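Local coordinates for protein heat-inducible transcription repressor hrcA homolog (Thermotoga maritima, PDB 1STZ) that probably represses class I heat shock operons, grpE-dnaK-dnaJ and groELS, as a DNA-binding negative regulator of their transcription, at residues 154-157 with 158-161; 196-199 with 200-204. All coordinates share one frame; numbering follows the deposited sequence.

Interaction 1: residues 154-157 with 158-161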
# COMPACT_ATOMS: atom_id res chain seq x y z
N PRO A 154 -12.42 -8.39 -30.73
CA PRO A 154 -11.95 -7.23 -31.52
C PRO A 154 -12.25 -5.90 -30.81
O PRO A 154 -13.42 -5.57 -30.65
CB PRO A 154 -12.74 -7.33 -32.84
CG PRO A 154 -13.56 -8.58 -32.75
CD PRO A 154 -13.57 -9.06 -31.35
N VAL A 155 -11.21 -5.17 -30.39
CA VAL A 155 -11.40 -3.85 -29.78
C VAL A 155 -11.37 -2.74 -30.82
O VAL A 155 -12.00 -1.70 -30.61
CB VAL A 155 -10.39 -3.55 -28.65
CG1 VAL A 155 -10.58 -4.54 -27.51
CG2 VAL A 155 -8.94 -3.55 -29.13
N SER A 156 -10.68 -2.94 -31.94
CA SER A 156 -10.80 -2.02 -33.08
C SER A 156 -10.39 -2.71 -34.38
O SER A 156 -10.15 -3.92 -34.39
CB SER A 156 -9.95 -0.76 -32.85
OG SER A 156 -8.57 -1.06 -32.84
N GLU A 157 -10.32 -1.95 -35.47
CA GLU A 157 -9.76 -2.43 -36.73
C GLU A 157 -8.34 -2.95 -36.52
O GLU A 157 -7.95 -3.94 -37.14
CB GLU A 157 -9.74 -1.31 -37.80
CG GLU A 157 -11.06 -1.10 -38.53
CD GLU A 157 -11.04 0.10 -39.48
OE1 GLU A 157 -10.36 1.10 -39.17
OE2 GLU A 157 -11.71 0.05 -40.53
N ASP A 158 -7.58 -2.29 -35.64
CA ASP A 158 -6.15 -2.56 -35.47
C ASP A 158 -5.81 -3.58 -34.38
O ASP A 158 -4.73 -4.15 -34.42
CB ASP A 158 -5.41 -1.26 -35.16
CG ASP A 158 -5.60 -0.22 -36.23
OD1 ASP A 158 -5.68 -0.59 -37.42
OD2 ASP A 158 -5.69 1.00 -35.97
N TYR A 159 -6.70 -3.80 -33.43
CA TYR A 159 -6.36 -4.58 -32.24
C TYR A 159 -7.37 -5.66 -31.87
O TYR A 159 -8.57 -5.50 -32.02
CB TYR A 159 -6.14 -3.64 -31.05
CG TYR A 159 -5.07 -2.60 -31.28
CD1 TYR A 159 -5.39 -1.25 -31.42
CD2 TYR A 159 -3.73 -2.96 -31.36
CE1 TYR A 159 -4.40 -0.29 -31.64
CE2 TYR A 159 -2.74 -2.01 -31.57
CZ TYR A 159 -3.08 -0.69 -31.71
OH TYR A 159 -2.09 0.24 -31.91
N LEU A 160 -6.85 -6.76 -31.35
CA LEU A 160 -7.62 -7.91 -30.90
C LEU A 160 -7.14 -8.30 -29.52
O LEU A 160 -5.94 -8.26 -29.27
CB LEU A 160 -7.35 -9.07 -31.86
CG LEU A 160 -8.31 -10.26 -31.91
CD1 LEU A 160 -8.31 -10.89 -33.31
CD2 LEU A 160 -7.96 -11.30 -30.88
N ILE A 161 -8.03 -8.69 -28.62
CA ILE A 161 -7.60 -9.24 -27.35
C ILE A 161 -7.94 -10.72 -27.24
O ILE A 161 -9.09 -11.12 -27.33
CB ILE A 161 -8.16 -8.43 -26.15
CG1 ILE A 161 -7.53 -7.04 -26.13
CG2 ILE A 161 -7.82 -9.15 -24.85
CD1 ILE A 161 -8.19 -6.07 -25.17
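Val155 and Tyr159 meet across a beta-hairpin turn, which joins strand 149-154 to strand 159-166 in the HrcA C-terminal domain; Pro154 and Leu160 form its last antiparallel, non-hydrogen-bonded pair. Backbone bonds close the loop on one acceptor. Val155 N donates to Tyr159 O at 3.1 Å, and Ser156 N adds a weak bond to the same oxygen.

The two methyls of Val155 make the apolar contacts. Val155 CG2 packs 3.4 Å from Tyr159 CB, and Val155 CG1 lies 3.7 Å from Ile161 CD1. The valine thus straddles alternate residues of the strand, crossing both side chains at a slant. Val155 also packs on Ile153 of the second subunit, and its carbonyl accepts from Arg149 of that subunit, which places the turn at a subunit contact.

Side-chain-to-backbone bonding secures the tip. With chi1 at 67°, Ser156 OG sits between its own backbone N and carbonyl carbon and turns to the returning chain. There Ser156 OG accepts from Asp158 N at 3.2 Å and, weakly, from Tyr159 N, while approaching the tyrosine ring obliquely, 3.5 Å from Tyr159 CD1.

Interaction 2: residues 196-199 with 200-204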
# COMPACT_ATOMS: atom_id res chain seq x y z
N ARG A 196 -11.61 -26.16 -26.06
CA ARG A 196 -12.51 -26.25 -24.92
C ARG A 196 -12.60 -27.69 -24.41
O ARG A 196 -12.88 -28.59 -25.19
CB ARG A 196 -13.90 -25.78 -25.35
CG ARG A 196 -14.93 -25.66 -24.27
CD ARG A 196 -16.24 -25.07 -24.79
NE ARG A 196 -16.32 -23.63 -24.57
CZ ARG A 196 -17.32 -22.86 -25.02
NH1 ARG A 196 -18.31 -23.39 -25.73
NH2 ARG A 196 -17.32 -21.56 -24.74
N GLY A 197 -12.37 -27.90 -23.13
CA GLY A 197 -12.33 -29.25 -22.57
C GLY A 197 -10.94 -29.87 -22.57
O GLY A 197 -10.70 -30.86 -21.88
N ARG A 198 -10.02 -29.28 -23.32
CA ARG A 198 -8.63 -29.72 -23.36
C ARG A 198 -7.85 -28.93 -22.33
O ARG A 198 -8.25 -27.83 -21.98
CB ARG A 198 -8.06 -29.50 -24.75
CG ARG A 198 -9.01 -29.99 -25.81
CD ARG A 198 -8.45 -30.97 -26.78
NE ARG A 198 -7.67 -32.05 -26.20
CZ ARG A 198 -7.22 -33.08 -26.91
NH1 ARG A 198 -7.52 -33.16 -28.20
NH2 ARG A 198 -6.50 -34.03 -26.35
N THR A 199 -6.75 -29.48 -21.85
CA THR A 199 -5.94 -28.79 -20.84
C THR A 199 -4.80 -27.99 -21.46
O THR A 199 -4.44 -28.21 -22.59
CB THR A 199 -5.42 -29.76 -19.77
OG1 THR A 199 -4.40 -30.60 -20.31
CG2 THR A 199 -6.51 -30.74 -19.32
N VAL A 200 -4.25 -27.04 -20.70
CA VAL A 200 -3.11 -26.26 -21.13
C VAL A 200 -1.92 -27.21 -21.32
O VAL A 200 -1.14 -27.04 -22.23
CB VAL A 200 -2.76 -25.15 -20.13
CG1 VAL A 200 -1.47 -24.42 -20.52
CG2 VAL A 200 -3.91 -24.14 -20.03
N GLY A 201 -1.83 -28.22 -20.46
CA GLY A 201 -0.79 -29.26 -20.56
C GLY A 201 -0.84 -30.02 -21.88
O GLY A 201 0.18 -30.35 -22.46
N GLU A 202 -2.04 -30.28 -22.37
CA GLU A 202 -2.20 -30.93 -23.66
C GLU A 202 -1.69 -30.06 -24.81
O GLU A 202 -1.06 -30.58 -25.74
CB GLU A 202 -3.65 -31.32 -23.89
CG GLU A 202 -4.06 -32.51 -23.04
CD GLU A 202 -5.49 -32.95 -23.31
OE1 GLU A 202 -6.37 -32.07 -23.49
OE2 GLU A 202 -5.73 -34.18 -23.33
N VAL A 203 -1.97 -28.75 -24.75
CA VAL A 203 -1.47 -27.79 -25.74
C VAL A 203 0.07 -27.72 -25.72
O VAL A 203 0.71 -27.74 -26.77
CB VAL A 203 -2.09 -26.36 -25.54
CG1 VAL A 203 -1.55 -25.39 -26.59
CG2 VAL A 203 -3.62 -26.42 -25.63
N LEU A 204 0.66 -27.65 -24.53
CA LEU A 204 2.12 -27.55 -24.37
C LEU A 204 2.85 -28.78 -24.91
O LEU A 204 3.95 -28.68 -25.44
CB LEU A 204 2.49 -27.37 -22.90
CG LEU A 204 2.21 -26.01 -22.29
CD1 LEU A 204 2.19 -26.10 -20.75
CD2 LEU A 204 3.26 -25.00 -22.73
O HOH W 1 -8.41 -32.89 -21.40
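The Arg198 guanidinium presents its edge to the Glu202 carboxylate: OE1 lies close to the guanidinium plane beside NE, and OE2 lies in that plane beside NH2. The two planes are 69° apart, and both nitrogens reach their oxygens from above the carboxylate. This is a side-on, two-nitrogen salt bridge, with Arg198 NE to Glu202 OE1 at 3.0 Å and Arg198 NH2 to Glu202 OE2 at 3.1 Å. Bends at chi2 and chi3 fold the arginine chain back over the acid.

From the opposite face of the carboxylate, Thr199 N donates to Glu202 OE1 at 3.1 Å, on the anti side. OE1 is therefore gripped by two protein donors, and a water that also donates to Gly197 O adds a third bond. This concentration of donors would probably favour the ionised acid and limit its rotation.

Thr199 is the N-cap of helix 200-205. Thr199 OG1, placed between the backbone N and carbonyl carbon (chi1 71°), accepts from Glu202 N at 3.1 Å. Together with the reciprocal bond from Thr199 N to the glutamate side chain, this makes a capping box. Glu202 CG lies 3.3 Å from Thr199 OG1, where the two side chains cross nearly at right angles. The first helical turn follows with a weak bond from Val203 N to Thr199 O.

Thr199 OG1 is also hydrogen-bonded to Arg143 O, while the backbones of Gly197 and Arg198 pair with Ile147. Arg198 and Val203 both pack on Ile208 beyond the helix. The capped turn thus lies between helix 184-195 and helix 200-205, tied to the chain leading into strand 149-154.

Following the chain from the N terminus, strand 149-154 is reached after the helices of the N-terminal part and strand 134-138, and interaction 1 then closes the tight turn into strand 159-166. After strand 169-177 and helix 184-195, interaction 2 caps the start of helix 200-205. The contacts are in series, neither nesting nor crossing, with centres 25 Å apart. Backbone bonds of Leu160 with Ile176, and of Val200 with Leu145, place interaction 1 at the turn between the first two strands of the three-stranded sheet and interaction 2 beside the lead-in to its first strand. Trp184 of helix 184-195 packs on Pro154 and Leu160; the helix ends directly before Arg196 opens interaction 2.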